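Local structure of tryptophane-5-halogenase (Microbispora sp. ATCC PTA-5024, 5UAO) at residues N140-L148 with W488-A499; A173-L181 with I287-L295. The protein probably chlorinates tryptophan at carbon 5 of its indole within a lanthipeptide during NAI-107 biosynthesis, as a flavin-dependent halogenase that binds FAD. One frame throughout, in Å; residues are numbered along the deposited sequence.

Interaction 1 (N140-L148 with W488-A499)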
loop_
_atom_site.group_PDB
_atom_site.type_symbol
_atom_site.label_atom_id
_atom_site.label_comp_id
_atom_site.label_asym_id
_atom_site.label_seq_id
_atom_site.Cartn_x
_atom_site.Cartn_y
_atom_site.Cartn_z
ATOM N N ASN A 140 0.986 -25.099 14.470
ATOM C CA ASN A 140 2.344 -25.240 14.917
ATOM C C ASN A 140 3.202 -26.049 13.976
ATOM O O ASN A 140 4.357 -26.177 14.205
ATOM C CB ASN A 140 2.369 -25.835 16.334
ATOM C CG ASN A 140 1.885 -24.887 17.379
ATOM O OD1 ASN A 140 1.641 -23.698 17.147
ATOM N ND2 ASN A 140 1.831 -25.378 18.573
ATOM N N GLU A 141 2.639 -26.531 12.886
ATOM C CA GLU A 141 3.425 -27.081 11.806
ATOM C C GLU A 141 3.257 -26.297 10.523
ATOM O O GLU A 141 3.523 -26.833 9.415
ATOM C CB GLU A 141 3.063 -28.598 11.612
ATOM C CG GLU A 141 3.544 -29.419 12.833
ATOM C CD GLU A 141 3.673 -30.921 12.562
ATOM O OE1 GLU A 141 3.290 -31.402 11.456
ATOM O OE2 GLU A 141 4.158 -31.628 13.462
ATOM N N ALA A 142 2.915 -25.003 10.669
ATOM C CA ALA A 142 2.709 -24.194 9.524
ATOM C C ALA A 142 3.998 -23.788 8.823
ATOM O O ALA A 142 3.955 -23.462 7.631
ATOM C CB ALA A 142 1.925 -22.956 9.848
ATOM N N THR A 143 5.107 -23.799 9.533
ATOM C CA THR A 143 6.392 -23.434 8.969
ATOM C C THR A 143 7.498 -24.218 9.698
ATOM O O THR A 143 7.268 -24.832 10.741
ATOM C CB THR A 143 6.692 -21.900 9.088
ATOM O OG1 THR A 143 7.122 -21.569 10.409
ATOM C CG2 THR A 143 5.504 -20.978 8.690
ATOM N N LEU A 144 8.713 -24.165 9.141
ATOM C CA LEU A 144 9.892 -24.772 9.757
ATOM C C LEU A 144 10.224 -24.092 11.087
ATOM O O LEU A 144 10.497 -24.781 12.024
ATOM C CB LEU A 144 11.095 -24.689 8.790
ATOM C CG LEU A 144 12.485 -25.255 9.205
ATOM C CD1 LEU A 144 12.399 -26.701 9.616
ATOM C CD2 LEU A 144 13.557 -25.102 8.115
ATOM N N GLN A 145 10.173 -22.743 11.165
ATOM C CA GLN A 145 10.486 -22.082 12.405
ATOM C C GLN A 145 9.467 -22.428 13.472
ATOM O O GLN A 145 9.791 -22.494 14.677
ATOM C CB GLN A 145 10.559 -20.571 12.241
ATOM C CG GLN A 145 11.900 -20.020 11.867
ATOM C CD GLN A 145 11.902 -18.492 11.849
ATOM O OE1 GLN A 145 10.842 -17.836 11.747
ATOM N NE2 GLN A 145 13.104 -17.917 11.890
ATOM N N ALA A 146 8.227 -22.671 13.055
ATOM C CA ALA A 146 7.214 -23.094 14.048
ATOM C C ALA A 146 7.611 -24.400 14.665
ATOM O O ALA A 146 7.435 -24.578 15.875
ATOM C CB ALA A 146 5.829 -23.189 13.461
ATOM N N MET A 147 8.144 -25.317 13.851
ATOM C CA MET A 147 8.677 -26.616 14.375
ATOM C C MET A 147 9.987 -26.461 15.194
ATOM O O MET A 147 10.184 -27.103 16.205
ATOM C CB MET A 147 8.875 -27.620 13.248
ATOM C CG MET A 147 7.607 -28.030 12.526
ATOM S SD MET A 147 7.974 -28.983 11.046
ATOM C CE MET A 147 6.337 -29.290 10.420
ATOM N N LEU A 148 10.881 -25.579 14.777
ATOM C CA LEU A 148 12.056 -25.280 15.609
ATOM C C LEU A 148 11.655 -24.743 16.987
ATOM O O LEU A 148 12.110 -25.222 18.046
ATOM C CB LEU A 148 12.966 -24.325 14.846
ATOM C CG LEU A 148 13.702 -24.984 13.664
ATOM C CD1 LEU A 148 14.028 -23.978 12.579
ATOM C CD2 LEU A 148 15.001 -25.571 14.239
ATOM N N TRP A 488 1.520 -32.124 1.402
ATOM C CA TRP A 488 1.754 -31.324 2.625
ATOM C C TRP A 488 2.526 -32.181 3.617
ATOM O O TRP A 488 3.566 -31.762 4.122
ATOM C CB TRP A 488 0.448 -30.873 3.265
ATOM C CG TRP A 488 0.711 -30.017 4.462
ATOM C CD1 TRP A 488 0.822 -28.648 4.477
ATOM C CD2 TRP A 488 0.897 -30.450 5.807
ATOM N NE1 TRP A 488 1.110 -28.202 5.741
ATOM C CE2 TRP A 488 1.159 -29.276 6.589
ATOM C CE3 TRP A 488 0.938 -31.690 6.438
ATOM C CZ2 TRP A 488 1.420 -29.336 7.972
ATOM C CZ3 TRP A 488 1.171 -31.732 7.833
ATOM C CH2 TRP A 488 1.424 -30.546 8.572
ATOM N N ARG A 489 2.015 -33.395 3.852
ATOM C CA ARG A 489 2.637 -34.326 4.761
ATOM C C ARG A 489 4.115 -34.597 4.453
ATOM O O ARG A 489 4.969 -34.608 5.398
ATOM C CB ARG A 489 1.855 -35.638 4.839
ATOM C CG ARG A 489 0.599 -35.534 5.668
ATOM C CD ARG A 489 0.010 -36.877 6.064
ATOM N NE ARG A 489 -0.504 -37.631 4.911
ATOM C CZ ARG A 489 -1.775 -37.729 4.534
ATOM N NH1 ARG A 489 -2.772 -37.100 5.179
ATOM N NH2 ARG A 489 -2.053 -38.510 3.480
ATOM N N ALA A 490 4.452 -34.742 3.164
ATOM C CA ALA A 490 5.863 -34.969 2.810
ATOM C C ALA A 490 6.722 -33.789 3.188
ATOM O O ALA A 490 7.813 -33.952 3.683
ATOM C CB ALA A 490 6.015 -35.241 1.313
ATOM N N ARG A 491 6.241 -32.602 2.876
ATOM C CA ARG A 491 6.989 -31.391 3.122
ATOM C C ARG A 491 7.126 -31.174 4.639
ATOM O O ARG A 491 8.135 -30.600 5.085
ATOM C CB ARG A 491 6.220 -30.239 2.479
ATOM C CG ARG A 491 6.973 -28.948 2.286
ATOM C CD ARG A 491 6.354 -28.235 1.093
ATOM N NE ARG A 491 4.957 -28.046 1.403
ATOM C CZ ARG A 491 3.932 -28.168 0.588
ATOM N NH1 ARG A 491 4.070 -28.483 -0.695
ATOM N NH2 ARG A 491 2.724 -27.971 1.089
ATOM N N ALA A 492 6.075 -31.542 5.403
ATOM C CA ALA A 492 6.083 -31.424 6.865
ATOM C C ALA A 492 7.120 -32.336 7.458
ATOM O O ALA A 492 7.848 -31.948 8.378
ATOM C CB ALA A 492 4.708 -31.714 7.496
ATOM N N ALA A 493 7.171 -33.560 6.955
ATOM C CA ALA A 493 8.147 -34.556 7.449
ATOM C C ALA A 493 9.592 -34.120 7.159
ATOM O O ALA A 493 10.426 -34.225 8.034
ATOM C CB ALA A 493 7.846 -35.916 6.863
ATOM N N ALA A 494 9.873 -33.569 5.972
ATOM C CA ALA A 494 11.192 -32.985 5.680
ATOM C C ALA A 494 11.535 -31.902 6.706
ATOM O O ALA A 494 12.610 -31.938 7.334
ATOM C CB ALA A 494 11.234 -32.390 4.299
ATOM N N ALA A 495 10.598 -30.962 6.905
ATOM C CA ALA A 495 10.750 -29.896 7.913
ATOM C C ALA A 495 10.966 -30.403 9.364
ATOM O O ALA A 495 11.852 -29.889 10.062
ATOM C CB ALA A 495 9.564 -28.926 7.859
ATOM N N ARG A 496 10.162 -31.380 9.780
ATOM C CA ARG A 496 10.261 -31.980 11.136
ATOM C C ARG A 496 11.638 -32.578 11.332
ATOM O O ARG A 496 12.255 -32.431 12.379
ATOM C CB ARG A 496 9.204 -33.071 11.381
ATOM C CG ARG A 496 7.768 -32.557 11.488
ATOM C CD ARG A 496 6.783 -33.508 12.207
ATOM N NE ARG A 496 5.702 -33.953 11.328
ATOM C CZ ARG A 496 5.733 -35.020 10.517
ATOM N NH1 ARG A 496 6.778 -35.848 10.434
ATOM N NH2 ARG A 496 4.669 -35.282 9.790
ATOM N N SER A 497 12.111 -33.250 10.292
ATOM C CA SER A 497 13.475 -33.749 10.220
ATOM C C SER A 497 14.538 -32.694 10.530
ATOM O O SER A 497 15.335 -32.855 11.474
ATOM C CB SER A 497 13.711 -34.336 8.839
ATOM O OG SER A 497 14.860 -35.110 8.915
ATOM N N LEU A 498 14.540 -31.621 9.756
ATOM C CA LEU A 498 15.389 -30.499 10.023
ATOM C C LEU A 498 15.175 -29.877 11.401
ATOM O O LEU A 498 16.130 -29.444 12.042
ATOM C CB LEU A 498 15.160 -29.399 8.972
ATOM C CG LEU A 498 15.767 -29.546 7.602
ATOM C CD1 LEU A 498 15.325 -28.432 6.683
ATOM C CD2 LEU A 498 17.273 -29.595 7.745
ATOM N N ALA A 499 13.934 -29.745 11.844
ATOM C CA ALA A 499 13.735 -29.062 13.115
ATOM C C ALA A 499 14.283 -29.888 14.299
ATOM O O ALA A 499 14.949 -29.357 15.209
ATOM C CB ALA A 499 12.246 -28.705 13.317
#
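Met-147 pushes into an alanine-lined face of helix 485-501, a knob-into-hole contact in which its side chain sits among Ala-492, Ala-495, Arg-496 and Ala-499. The axes of 144-148 and 488-499 cross at -42° and come within 8.7 Å, a closeness that suits the small alanines. With CG anti to its carbonyl carbon (chi1 -63°) and the chain extended beyond, Met-147 runs alongside the alanine row: CB meets Ala-499 CB at 3.5 Å, SD lies 3.6 Å from Ala-495 CB, and CE reaches the Ala-492 carbonyl. Leu-144, its CD1 against the Ala-495 carbonyl oxygen and methyl and against Leu-498 CB, closes one flank, and Leu-148 CG covers the Ala-499 methyl at 4.0 Å. No hydrogen bond crosses this apolar part. At the helix start Thr-143 is the N-cap, its OG1 accepting from Ala-146 N and hydrogen-bonded with Asp-121 OD1.

The looser, polar side lies at exposed Arg-496 and the carboxylate of Glu-141. Arg-496 CG still packs on Met-147 SD, while its NE makes a long salt bridge of 3.5 Å to Glu-141 OE2, the carboxylate at the guanidinium edge with the planes 45° apart. Trp-488, by contrast, is buried and held by its NE1 bond to the Gly-128 carbonyl. Its far rim faces Glu-141, whose OE1 lies near the ring plane, 3.5 Å from Trp-488 CH2.

Interaction 2 (A173-L181 with I287-L295)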
loop_
_atom_site.group_PDB
_atom_site.type_symbol
_atom_site.label_atom_id
_atom_site.label_comp_id
_atom_site.label_asym_id
_atom_site.label_seq_id
_atom_site.Cartn_x
_atom_site.Cartn_y
_atom_site.Cartn_z
ATOM N N ALA A 173 15.136 -12.511 14.803
ATOM C CA ALA A 173 15.394 -11.245 15.470
ATOM C C ALA A 173 16.218 -11.490 16.711
ATOM O O ALA A 173 16.664 -12.625 16.981
ATOM C CB ALA A 173 14.099 -10.569 15.820
ATOM N N TYR A 174 16.543 -10.396 17.386
ATOM C CA TYR A 174 17.336 -10.471 18.576
ATOM C C TYR A 174 16.495 -10.235 19.822
ATOM O O TYR A 174 15.536 -9.423 19.848
ATOM C CB TYR A 174 18.402 -9.400 18.580
ATOM C CG TYR A 174 19.483 -9.496 17.490
ATOM C CD1 TYR A 174 20.096 -10.700 17.186
ATOM C CD2 TYR A 174 19.955 -8.342 16.859
ATOM C CE1 TYR A 174 21.081 -10.767 16.212
ATOM C CE2 TYR A 174 20.999 -8.395 15.913
ATOM C CZ TYR A 174 21.541 -9.625 15.590
ATOM O OH TYR A 174 22.580 -9.694 14.654
ATOM N N HIS A 175 16.955 -10.834 20.892
ATOM C CA HIS A 175 16.663 -10.328 22.252
ATOM C C HIS A 175 17.964 -9.720 22.799
ATOM O O HIS A 175 19.076 -10.323 22.673
ATOM C CB HIS A 175 16.247 -11.446 23.204
ATOM C CG HIS A 175 15.076 -12.263 22.790
ATOM N ND1 HIS A 175 15.165 -13.628 22.602
ATOM C CD2 HIS A 175 13.760 -11.964 22.655
ATOM C CE1 HIS A 175 13.979 -14.112 22.282
ATOM N NE2 HIS A 175 13.106 -13.126 22.342
ATOM N N MET A 176 17.852 -8.528 23.380
ATOM C CA MET A 176 19.012 -7.704 23.791
ATOM C C MET A 176 18.789 -7.103 25.185
ATOM O O MET A 176 17.815 -6.357 25.416
ATOM C CB MET A 176 19.263 -6.568 22.797
ATOM C CG MET A 176 19.442 -7.028 21.366
ATOM S SD MET A 176 19.329 -5.680 20.181
ATOM C CE MET A 176 17.610 -5.244 20.349
ATOM N N ASP A 177 19.668 -7.448 26.109
ATOM C CA ASP A 177 19.729 -6.803 27.393
ATOM C C ASP A 177 19.836 -5.320 27.239
ATOM O O ASP A 177 20.744 -4.811 26.584
ATOM C CB ASP A 177 20.941 -7.316 28.174
ATOM C CG ASP A 177 21.052 -6.690 29.525
ATOM O OD1 ASP A 177 20.363 -7.235 30.402
ATOM O OD2 ASP A 177 21.797 -5.674 29.710
ATOM N N ASN A 178 18.874 -4.607 27.814
ATOM C CA ASN A 178 18.793 -3.209 27.598
ATOM C C ASN A 178 19.944 -2.388 28.104
ATOM O O ASN A 178 20.370 -1.458 27.421
ATOM C CB ASN A 178 17.520 -2.613 28.197
ATOM C CG ASN A 178 17.240 -1.299 27.583
ATOM O OD1 ASN A 178 16.988 -1.218 26.353
ATOM N ND2 ASN A 178 17.380 -0.238 28.367
ATOM N N ALA A 179 20.435 -2.709 29.295
ATOM C CA ALA A 179 21.586 -1.996 29.821
ATOM C C ALA A 179 22.837 -2.224 28.931
ATOM O O ALA A 179 23.484 -1.236 28.584
ATOM C CB ALA A 179 21.828 -2.307 31.299
ATOM N N ARG A 180 23.091 -3.446 28.446
ATOM C CA ARG A 180 24.246 -3.652 27.576
ATOM C C ARG A 180 24.050 -2.958 26.276
ATOM O O ARG A 180 25.026 -2.447 25.727
ATOM C CB ARG A 180 24.579 -5.123 27.246
ATOM C CG ARG A 180 25.243 -5.900 28.375
ATOM C CD ARG A 180 25.761 -7.248 27.934
ATOM N NE ARG A 180 24.701 -8.247 27.704
ATOM C CZ ARG A 180 24.158 -9.047 28.643
ATOM N NH1 ARG A 180 24.507 -8.962 29.918
ATOM N NH2 ARG A 180 23.243 -9.940 28.318
ATOM N N LEU A 181 22.828 -2.963 25.734
ATOM C CA LEU A 181 22.607 -2.319 24.438
ATOM C C LEU A 181 22.868 -0.852 24.464
ATOM O O LEU A 181 23.539 -0.275 23.543
ATOM C CB LEU A 181 21.191 -2.564 23.885
ATOM C CG LEU A 181 20.858 -1.856 22.572
ATOM C CD1 LEU A 181 21.708 -2.367 21.417
ATOM C CD2 LEU A 181 19.375 -2.010 22.255
ATOM N N ILE A 287 11.595 -13.070 28.019
ATOM C CA ILE A 287 12.612 -12.715 27.031
ATOM C C ILE A 287 13.957 -13.277 27.552
ATOM O O ILE A 287 14.522 -12.717 28.511
ATOM C CB ILE A 287 12.661 -11.167 26.820
ATOM C CG1 ILE A 287 11.388 -10.703 26.108
ATOM C CG2 ILE A 287 13.908 -10.770 26.058
ATOM C CD1 ILE A 287 11.194 -9.208 26.088
ATOM N N PRO A 288 14.480 -14.350 26.928
ATOM C CA PRO A 288 15.780 -14.923 27.349
ATOM C C PRO A 288 16.962 -14.001 27.091
ATOM O O PRO A 288 17.055 -13.421 26.000
ATOM C CB PRO A 288 15.885 -16.155 26.458
ATOM C CG PRO A 288 14.479 -16.585 26.324
ATOM C CD PRO A 288 13.750 -15.301 26.078
ATOM N N THR A 289 17.833 -13.852 28.086
ATOM C CA THR A 289 19.207 -13.331 27.886
ATOM C C THR A 289 20.188 -14.448 28.275
ATOM O O THR A 289 19.743 -15.480 28.809
ATOM C CB THR A 289 19.510 -12.049 28.685
ATOM O OG1 THR A 289 19.617 -12.384 30.074
ATOM C CG2 THR A 289 18.453 -10.993 28.486
ATOM N N PRO A 290 21.500 -14.297 27.981
ATOM C CA PRO A 290 22.362 -15.453 28.351
ATOM C C PRO A 290 22.396 -15.706 29.863
ATOM O O PRO A 290 22.446 -16.851 30.273
ATOM C CB PRO A 290 23.755 -15.093 27.753
ATOM C CG PRO A 290 23.420 -14.145 26.609
ATOM C CD PRO A 290 22.221 -13.338 27.119
ATOM N N GLU A 291 22.201 -14.688 30.670
ATOM C CA GLU A 291 22.372 -14.831 32.127
ATOM C C GLU A 291 21.071 -15.286 32.834
ATOM O O GLU A 291 21.155 -15.985 33.808
ATOM C CB GLU A 291 23.019 -13.565 32.768
ATOM C CG GLU A 291 22.222 -12.272 32.744
ATOM C CD GLU A 291 22.291 -11.468 31.397
ATOM O OE1 GLU A 291 22.986 -11.947 30.409
ATOM O OE2 GLU A 291 21.596 -10.370 31.332
ATOM N N SER A 292 19.900 -14.935 32.313
ATOM C CA SER A 292 18.596 -15.271 32.891
ATOM C C SER A 292 17.404 -14.921 31.951
ATOM O O SER A 292 17.592 -14.271 30.940
ATOM C CB SER A 292 18.402 -14.503 34.179
ATOM O OG SER A 292 18.297 -13.114 33.891
ATOM N N ASP A 293 16.216 -15.374 32.303
ATOM C CA ASP A 293 14.976 -14.956 31.658
ATOM C C ASP A 293 14.548 -13.608 32.263
ATOM O O ASP A 293 14.524 -13.440 33.484
ATOM C CB ASP A 293 13.899 -15.983 31.807
ATOM C CG ASP A 293 14.045 -17.160 30.852
ATOM O OD1 ASP A 293 14.683 -17.044 29.797
ATOM O OD2 ASP A 293 13.384 -18.187 31.076
ATOM N N HIS A 294 14.250 -12.636 31.375
ATOM C CA HIS A 294 13.693 -11.346 31.758
ATOM C C HIS A 294 12.160 -11.389 31.551
ATOM O O HIS A 294 11.648 -11.717 30.481
ATOM C CB HIS A 294 14.292 -10.243 30.973
ATOM C CG HIS A 294 15.717 -9.982 31.291
ATOM N ND1 HIS A 294 16.373 -8.865 30.832
ATOM C CD2 HIS A 294 16.612 -10.657 32.050
ATOM C CE1 HIS A 294 17.597 -8.826 31.340
ATOM N NE2 HIS A 294 17.793 -9.956 31.989
ATOM N N LEU A 295 11.436 -11.074 32.607
ATOM C CA LEU A 295 9.995 -11.188 32.586
ATOM C C LEU A 295 9.328 -9.829 32.841
ATOM O O LEU A 295 9.873 -8.965 33.526
ATOM C CB LEU A 295 9.555 -12.207 33.648
ATOM C CG LEU A 295 9.546 -13.647 33.199
ATOM C CD1 LEU A 295 10.917 -14.216 33.006
ATOM C CD2 LEU A 295 8.871 -14.465 34.278
HETATM O O HOH W 1 19.548 -11.202 25.208
#
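Arg-180 and Glu-291 join the start of helix 178-191 to a beta hairpin turn. Arg-180 NH2 donates to the syn lone pair of Glu-291 OE1 (2.9 Å, 152°), the strong bond of this salt bridge; NH1 to OE1 and NH2 to OE2 are weak. The Glu-291 chain bends at chi2 (-82°), bringing its carboxylate to the guanidinium edge, planes 80° apart. Glu-291 OE1 also pairs with Arg-98, and Arg-180 NE donates to the Val-97 carbonyl. Asp-177, the N-cap, accepts from Arg-180 N through the anti lone pair of OD2 (2.9 Å). Asp-177 OD1 lies 3.5 Å from the like-charged Glu-291 OE2 and 3.3 Å from CE1 at the edge of the His-294 ring. His-294 ND1 is hydrogen-bonded with Glu-72 OE1. Ser-292 O accepts from Thr-289 N and OG1.

Both His-175 ring nitrogens are engaged, ND1 with Thr-100 and NE2 with Thr-274; Pro-288 CD makes a CH-pi contact over one face, and Ile-287 CG2 lies 3.6 Å from His-175 CD2. Pro-288 O is hydrogen-bonded with Thr-100 OG1; a water bridges it only weakly to His-175 O. Strand 173-175 pairs with 100-102, helix 90-97 packs on Met-176, and strand 282-288 brings the Ile-287 side chain to about 4 Å from bound FAD.

How the interactions relate
Both contacts join parts far apart in sequence, and interaction 2 is nested within the loop that interaction 1 closes. They share no element: their centres are 28 Å apart and their nearest atoms, about 6 Å apart, do not touch. Interaction 1 is peripheral, 26 Å from the chain centre, yet mostly buried, where two helices mesh through methionine, leucine and alanine, with one long salt bridge at the rim; helix 129-136 and strand 116-119 also cover it. Interaction 2 is more central, 14 Å from that centre, and only partly buried; it joins a strand and a helix start to a hairpin beside the flavin, using charged groups and histidines, with a weakly bound water between two carbonyls.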